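Local atomic coordinates of aldo-keto Reductase, OXIDOREDUCTASE (Salmonella typhimurium, PDB entry 5T79), a protein that probably acts as an NADPH-dependent aldo-keto reductase, of use in the biocatalytic conversion of 3-hydroxybutanal to 1,3-butanediol. Residues L146-V157 / Q177-T187. Residues are numbered along the deposited sequence; the frame is centred on the assembly and turned at random.
Sequences LKETMKALDHLV and QAIDILEDLGT. With SO4 (sulfate ion), chain C.
Met-150 enters helix 177-185 as a knob into a hole formed by Ala-178, Ile-181, Leu-182 and Leu-185. Its chain lies roughly perpendicular to Ile-181 and Leu-182: CB meets Ile-181 CG2 at 3.6 Å, whereas, with CG anti to the carbonyl carbon, the bend at chi2 (-59°) brings SD to 3.7 Å from Leu-182 CG and close to Ala-178 CB. One turn earlier, the CD2 methyl of Leu-146 touches both Gln-177 CB and Ile-181 CD1, the latter 3.8 Å away. At the other end, the CD1 methyl of Leu-185 rests on the backbone at Lys-151 CA, 3.9 Å off.

The short helix axes approach to 9.7 Å and cross at -47°. Polar groups close the C-terminal end, where the backbones come nearest and a Schellman motif at Gly-186 turns the chain and delivers Thr-187. Its OG1 donates to Asp-154 OD1 over 2.6 Å, arriving on the anti side, 19° out of the carboxylate plane. Arg-158 forms a salt bridge with the same OD1 and also bonds to Leu-185 O, which a water links to Asp-154 OD2. At the outer edge, the Lys-147 NZ to Asp-184 OD2 salt bridge is long at 3.9 Å, but a second water bonds both groups and Ile-181 O.

These are successive outer helices of the TIM barrel, joined through strand 162-168, against which Leu-153, Val-157, Ala-178 and Thr-187 pack. The chemistry therefore divides: apolar side chains interlock along the middle of the helix pair, while the buried Asp-154 carboxylate, gripped by hydroxyl, guanidinium and water, is probably stabilised in its charged form and ties the two helices' C-terminal ends together.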
ATOM      1  N   LEU A 146      10.084   5.938  20.834  1.00 16.15           N
ATOM      2  CA  LEU A 146       8.883   5.560  20.098  1.00 15.58           C
ATOM      3  C   LEU A 146       7.656   6.331  20.632  1.00 18.16           C
ATOM      4  O   LEU A 146       6.766   6.680  19.855  1.00 17.47           O
ATOM      5  CB  LEU A 146       8.689   4.034  20.211  1.00 16.28           C
ATOM      6  CG  LEU A 146       7.540   3.403  19.457  1.00 18.55           C
ATOM      7  CD1 LEU A 146       7.659   3.634  17.939  1.00 16.57           C
ATOM      8  CD2 LEU A 146       7.488   1.917  19.758  1.00 19.31           C
ATOM      9  N   LYS A 147       7.634   6.636  21.931  1.00 15.25           N
ATOM     10  CA  LYS A 147       6.514   7.377  22.529  1.00 16.18           C
ATOM     11  C   LYS A 147       6.329   8.767  21.879  1.00 18.95           C
ATOM     12  O   LYS A 147       5.189   9.204  21.733  1.00 18.76           O
ATOM     13  CB  LYS A 147       6.702   7.525  24.048  1.00 20.41           C
ATOM     14  CG  LYS A 147       5.460   8.021  24.787  1.00 50.34           C
ATOM     15  CD  LYS A 147       4.759   6.924  25.570  1.00 65.58           C
ATOM     16  CE  LYS A 147       3.475   7.429  26.179  1.00 80.46           C
ATOM     17  NZ  LYS A 147       2.884   6.443  27.120  1.00 97.69           N
ATOM     18  N   GLU A 148       7.428   9.477  21.531  1.00 14.87           N
ATOM     19  CA  GLU A 148       7.294  10.797  20.908  1.00 13.68           C
ATOM     20  C   GLU A 148       6.626  10.675  19.541  1.00 17.18           C
ATOM     21  O   GLU A 148       5.725  11.465  19.206  1.00 16.53           O
ATOM     22  CB  GLU A 148       8.663  11.510  20.764  1.00 15.29           C
ATOM     23  CG  GLU A 148       8.555  12.835  20.000  1.00 14.41           C
ATOM     24  CD  GLU A 148       9.852  13.601  19.830  1.00 17.42           C
ATOM     25  OE1 GLU A 148      10.638  13.661  20.797  1.00 15.50           O
ATOM     26  OE2 GLU A 148      10.048  14.209  18.760  1.00 11.67           O
ATOM     27  N   THR A 149       7.084   9.698  18.740  1.00 12.29           N
ATOM     28  CA  THR A 149       6.530   9.487  17.399  1.00 11.80           C
ATOM     29  C   THR A 149       5.045   9.122  17.476  1.00 14.28           C
ATOM     30  O   THR A 149       4.239   9.635  16.704  1.00 13.12           O
ATOM     31  CB  THR A 149       7.301   8.388  16.649  1.00 15.92           C
ATOM     32  OG1 THR A 149       8.706   8.693  16.685  1.00 14.56           O
ATOM     33  CG2 THR A 149       6.856   8.302  15.187  1.00 15.48           C
ATOM     34  N   MET A 150       4.697   8.232  18.408  1.00 13.45           N
ATOM     35  CA  MET A 150       3.321   7.771  18.558  1.00 12.71           C
ATOM     36  C   MET A 150       2.420   8.870  19.093  1.00 16.87           C
ATOM     37  O   MET A 150       1.255   8.963  18.668  1.00 15.52           O
ATOM     38  CB  MET A 150       3.253   6.524  19.449  1.00 14.74           C
ATOM     39  CG  MET A 150       3.944   5.302  18.843  1.00 15.96           C
ATOM     40  SD  MET A 150       3.360   4.697  17.224  1.00 17.56           S
ATOM     41  CE  MET A 150       4.618   5.345  16.161  1.00 14.78           C
ATOM     42  N   LYS A 151       2.941   9.690  20.022  1.00 14.07           N
ATOM     43  CA  LYS A 151       2.206  10.838  20.554  1.00 14.02           C
ATOM     44  C   LYS A 151       1.936  11.882  19.421  1.00 16.71           C
ATOM     45  O   LYS A 151       0.880  12.527  19.445  1.00 15.82           O
ATOM     46  CB  LYS A 151       2.967  11.478  21.713  1.00 17.37           C
ATOM     47  CG  LYS A 151       2.142  12.527  22.459  1.00 32.22           C
ATOM     48  CD  LYS A 151       2.649  12.760  23.861  1.00 46.40           C
ATOM     49  CE  LYS A 151       2.151  11.744  24.858  1.00 45.18           C
ATOM     50  NZ  LYS A 151       2.971  11.786  26.095  1.00 48.77           N
ATOM     51  N   ALA A 152       2.880  12.037  18.447  1.00 14.65           N
ATOM     52  CA  ALA A 152       2.673  12.931  17.285  1.00 13.80           C
ATOM     53  C   ALA A 152       1.516  12.388  16.422  1.00 15.12           C
ATOM     54  O   ALA A 152       0.669  13.166  15.995  1.00 14.63           O
ATOM     55  CB  ALA A 152       3.941  13.064  16.454  1.00 14.36           C
ATOM     56  N   LEU A 153       1.435  11.049  16.231  1.00 13.64           N
ATOM     57  CA  LEU A 153       0.317  10.427  15.492  1.00 11.90           C
ATOM     58  C   LEU A 153      -1.012  10.660  16.233  1.00 15.77           C
ATOM     59  O   LEU A 153      -1.993  11.076  15.617  1.00 13.14           O
ATOM     60  CB  LEU A 153       0.556   8.909  15.292  1.00 10.92           C
ATOM     61  CG  LEU A 153       1.767   8.531  14.403  1.00 12.53           C
ATOM     62  CD1 LEU A 153       1.869   7.009  14.287  1.00 11.94           C
ATOM     63  CD2 LEU A 153       1.641   9.152  12.966  1.00 12.11           C
ATOM     64  N   ASP A 154      -1.045  10.372  17.546  1.00 14.42           N
ATOM     65  CA  ASP A 154      -2.217  10.593  18.409  1.00 14.90           C
ATOM     66  C   ASP A 154      -2.659  12.083  18.330  1.00 17.39           C
ATOM     67  O   ASP A 154      -3.840  12.374  18.162  1.00 16.30           O
ATOM     68  CB  ASP A 154      -1.843  10.222  19.867  1.00 17.17           C
ATOM     69  CG  ASP A 154      -2.931  10.544  20.871  1.00 22.64           C
ATOM     70  OD1 ASP A 154      -3.983   9.881  20.835  1.00 20.20           O
ATOM     71  OD2 ASP A 154      -2.720  11.453  21.707  1.00 22.97           O
ATOM     72  N   HIS A 155      -1.693  13.018  18.414  1.00 13.42           N
ATOM     73  CA  HIS A 155      -1.999  14.456  18.320  1.00 13.14           C
ATOM     74  C   HIS A 155      -2.681  14.824  16.988  1.00 15.98           C
ATOM     75  O   HIS A 155      -3.655  15.577  16.993  1.00 15.26           O
ATOM     76  CB  HIS A 155      -0.701  15.278  18.473  1.00 13.62           C
ATOM     77  CG  HIS A 155      -0.892  16.747  18.288  1.00 15.98           C
ATOM     78  ND1 HIS A 155      -1.466  17.527  19.268  1.00 18.15           N
ATOM     79  CD2 HIS A 155      -0.561  17.529  17.233  1.00 17.52           C
ATOM     80  CE1 HIS A 155      -1.462  18.760  18.787  1.00 18.65           C
ATOM     81  NE2 HIS A 155      -0.914  18.807  17.567  1.00 18.47           N
ATOM     82  N   LEU A 156      -2.167  14.299  15.862  1.00 11.84           N
ATOM     83  CA  LEU A 156      -2.665  14.630  14.515  1.00 11.07           C
ATOM     84  C   LEU A 156      -4.075  14.063  14.311  1.00 15.00           C
ATOM     85  O   LEU A 156      -4.910  14.705  13.662  1.00 14.05           O
ATOM     86  CB  LEU A 156      -1.679  14.123  13.444  1.00 10.26           C
ATOM     87  CG  LEU A 156      -0.316  14.911  13.433  1.00 14.49           C
ATOM     88  CD1 LEU A 156       0.760  14.151  12.632  1.00 14.19           C
ATOM     89  CD2 LEU A 156      -0.490  16.381  12.894  1.00 12.89           C
ATOM     90  N   VAL A 157      -4.390  12.942  14.993  1.00 10.92           N
ATOM     91  CA  VAL A 157      -5.772  12.419  14.922  1.00 10.94           C
ATOM     92  C   VAL A 157      -6.689  13.294  15.796  1.00 15.83           C
ATOM     93  O   VAL A 157      -7.759  13.716  15.335  1.00 15.73           O
ATOM     94  CB  VAL A 157      -5.810  10.922  15.337  1.00 13.92           C
ATOM     95  CG1 VAL A 157      -7.244  10.439  15.613  1.00 14.08           C
ATOM     96  CG2 VAL A 157      -5.202  10.078  14.231  1.00 12.59           C
ATOM     97  N   GLN A 177       5.235  -2.907  20.346  1.00 17.47           N
ATOM     98  CA  GLN A 177       5.448  -1.744  21.229  1.00 16.93           C
ATOM     99  C   GLN A 177       4.640  -0.539  20.768  1.00 19.22           C
ATOM    100  O   GLN A 177       3.985   0.102  21.592  1.00 18.69           O
ATOM    101  CB  GLN A 177       6.922  -1.352  21.272  1.00 19.04           C
ATOM    102  CG  GLN A 177       7.869  -2.358  21.893  1.00 33.51           C
ATOM    103  CD  GLN A 177       9.277  -1.859  21.672  1.00 44.48           C
ATOM    104  OE1 GLN A 177       9.575  -0.681  21.893  1.00 36.45           O
ATOM    105  NE2 GLN A 177      10.141  -2.704  21.120  1.00 33.38           N
ATOM    106  N   ALA A 178       4.662  -0.255  19.436  1.00 15.98           N
ATOM    107  CA  ALA A 178       3.948   0.871  18.825  1.00 14.38           C
ATOM    108  C   ALA A 178       2.431   0.719  18.986  1.00 18.62           C
ATOM    109  O   ALA A 178       1.747   1.676  19.370  1.00 18.00           O
ATOM    110  CB  ALA A 178       4.320   0.984  17.356  1.00 14.50           C
ATOM    111  N   ILE A 179       1.909  -0.497  18.718  1.00 15.79           N
ATOM    112  CA  ILE A 179       0.470  -0.788  18.838  1.00 14.65           C
ATOM    113  C   ILE A 179       0.022  -0.590  20.302  1.00 18.54           C
ATOM    114  O   ILE A 179      -1.016   0.034  20.559  1.00 17.48           O
ATOM    115  CB  ILE A 179       0.163  -2.214  18.304  1.00 16.58           C
ATOM    116  CG1 ILE A 179       0.282  -2.221  16.755  1.00 16.36           C
ATOM    117  CG2 ILE A 179      -1.233  -2.716  18.761  1.00 17.24           C
ATOM    118  CD1 ILE A 179       0.436  -3.704  16.130  1.00 21.47           C
ATOM    119  N   ASP A 180       0.807  -1.122  21.261  1.00 17.22           N
ATOM    120  CA  ASP A 180       0.440  -0.997  22.678  1.00 17.50           C
ATOM    121  C   ASP A 180       0.465   0.472  23.157  1.00 20.19           C
ATOM    122  O   ASP A 180      -0.400   0.863  23.938  1.00 19.80           O
ATOM    123  CB  ASP A 180       1.360  -1.864  23.542  1.00 19.81           C
ATOM    124  CG  ASP A 180       1.128  -3.372  23.390  1.00 27.79           C
ATOM    125  OD1 ASP A 180       0.083  -3.765  22.823  1.00 26.10           O
ATOM    126  OD2 ASP A 180       1.971  -4.148  23.865  1.00 26.97           O
ATOM    127  N   ILE A 181       1.436   1.275  22.685  1.00 17.20           N
ATOM    128  CA  ILE A 181       1.544   2.700  23.042  1.00 17.55           C
ATOM    129  C   ILE A 181       0.319   3.455  22.503  1.00 20.31           C
ATOM    130  O   ILE A 181      -0.300   4.209  23.252  1.00 20.50           O
ATOM    131  CB  ILE A 181       2.885   3.338  22.568  1.00 20.01           C
ATOM    132  CG1 ILE A 181       4.075   2.814  23.425  1.00 20.81           C
ATOM    133  CG2 ILE A 181       2.831   4.881  22.630  1.00 22.19           C
ATOM    134  CD1 ILE A 181       5.464   3.040  22.778  1.00 23.19           C
ATOM    135  N   LEU A 182      -0.025   3.251  21.220  1.00 14.84           N
ATOM    136  CA  LEU A 182      -1.179   3.897  20.585  1.00 14.19           C
ATOM    137  C   LEU A 182      -2.480   3.487  21.263  1.00 19.26           C
ATOM    138  O   LEU A 182      -3.318   4.342  21.493  1.00 18.97           O
ATOM    139  CB  LEU A 182      -1.230   3.569  19.079  1.00 12.99           C
ATOM    140  CG  LEU A 182      -0.206   4.318  18.201  1.00 16.48           C
ATOM    141  CD1 LEU A 182      -0.213   3.753  16.764  1.00 17.17           C
ATOM    142  CD2 LEU A 182      -0.537   5.823  18.127  1.00 17.84           C
ATOM    143  N   GLU A 183      -2.636   2.201  21.615  1.00 17.37           N
ATOM    144  CA  GLU A 183      -3.837   1.724  22.321  1.00 18.38           C
ATOM    145  C   GLU A 183      -3.991   2.463  23.676  1.00 22.43           C
ATOM    146  O   GLU A 183      -5.087   2.932  24.001  1.00 22.31           O
ATOM    147  CB  GLU A 183      -3.756   0.199  22.525  1.00 20.54           C
ATOM    148  CG  GLU A 183      -4.888  -0.401  23.360  1.00 27.40           C
ATOM    149  CD  GLU A 183      -6.308  -0.242  22.847  1.00 43.50           C
ATOM    150  OE1 GLU A 183      -6.499  -0.175  21.613  1.00 25.24           O
ATOM    151  OE2 GLU A 183      -7.240  -0.236  23.685  1.00 42.90           O
ATOM    152  N   ASP A 184      -2.884   2.586  24.445  1.00 19.03           N
ATOM    153  CA  ASP A 184      -2.880   3.278  25.749  1.00 20.60           C
ATOM    154  C   ASP A 184      -3.189   4.768  25.570  1.00 22.99           C
ATOM    155  O   ASP A 184      -3.827   5.377  26.429  1.00 22.45           O
ATOM    156  CB  ASP A 184      -1.520   3.097  26.451  1.00 23.11           C
ATOM    157  CG  ASP A 184      -1.369   3.902  27.729  1.00 43.90           C
ATOM    158  OD1 ASP A 184      -1.973   3.513  28.746  1.00 47.63           O
ATOM    159  OD2 ASP A 184      -0.706   4.969  27.690  1.00 51.84           O
ATOM    160  N   LEU A 185      -2.724   5.356  24.464  1.00 20.19           N
ATOM    161  CA  LEU A 185      -2.975   6.769  24.167  1.00 19.66           C
ATOM    162  C   LEU A 185      -4.443   7.016  23.760  1.00 24.16           C
ATOM    163  O   LEU A 185      -4.927   8.135  23.896  1.00 24.41           O
ATOM    164  CB  LEU A 185      -2.028   7.285  23.072  1.00 18.08           C
ATOM    165  CG  LEU A 185      -0.569   7.552  23.498  1.00 21.77           C
ATOM    166  CD1 LEU A 185       0.300   7.906  22.271  1.00 19.80           C
ATOM    167  CD2 LEU A 185      -0.483   8.671  24.556  1.00 25.38           C
ATOM    168  N   GLY A 186      -5.132   5.986  23.293  1.00 18.52           N
ATOM    169  CA  GLY A 186      -6.533   6.106  22.897  1.00 18.73           C
ATOM    170  C   GLY A 186      -6.763   6.309  21.411  1.00 20.71           C
ATOM    171  O   GLY A 186      -7.880   6.614  20.992  1.00 21.00           O
ATOM    172  N   THR A 187      -5.717   6.144  20.595  1.00 16.57           N
ATOM    173  CA  THR A 187      -5.802   6.245  19.138  1.00 15.84           C
ATOM    174  C   THR A 187      -5.275   4.908  18.619  1.00 19.50           C
ATOM    175  O   THR A 187      -4.080   4.809  18.354  1.00 18.22           O
ATOM    176  CB  THR A 187      -5.012   7.464  18.615  1.00 19.94           C
ATOM    177  OG1 THR A 187      -5.591   8.638  19.155  1.00 19.45           O
ATOM    178  CG2 THR A 187      -5.003   7.539  17.083  1.00 17.73           C
TER
HETATM  179  S   SO4 C 402      12.360   3.693  23.021  0.60 31.24           S
HETATM  180  O1  SO4 C 402      11.927   4.752  23.941  0.60 29.21           O
HETATM  181  O2  SO4 C 402      11.738   3.822  21.707  0.60 23.79           O
HETATM  182  O3  SO4 C 402      11.975   2.392  23.585  0.60 32.66           O
HETATM  183  O4  SO4 C 402      13.823   3.758  22.876  0.60 31.68           O
HETATM  184  O   HOH W   1       1.011   5.045  25.522  1.00 30.89           O
HETATM  185  O   HOH W   2      -3.697  10.921  24.197  1.00 35.74           O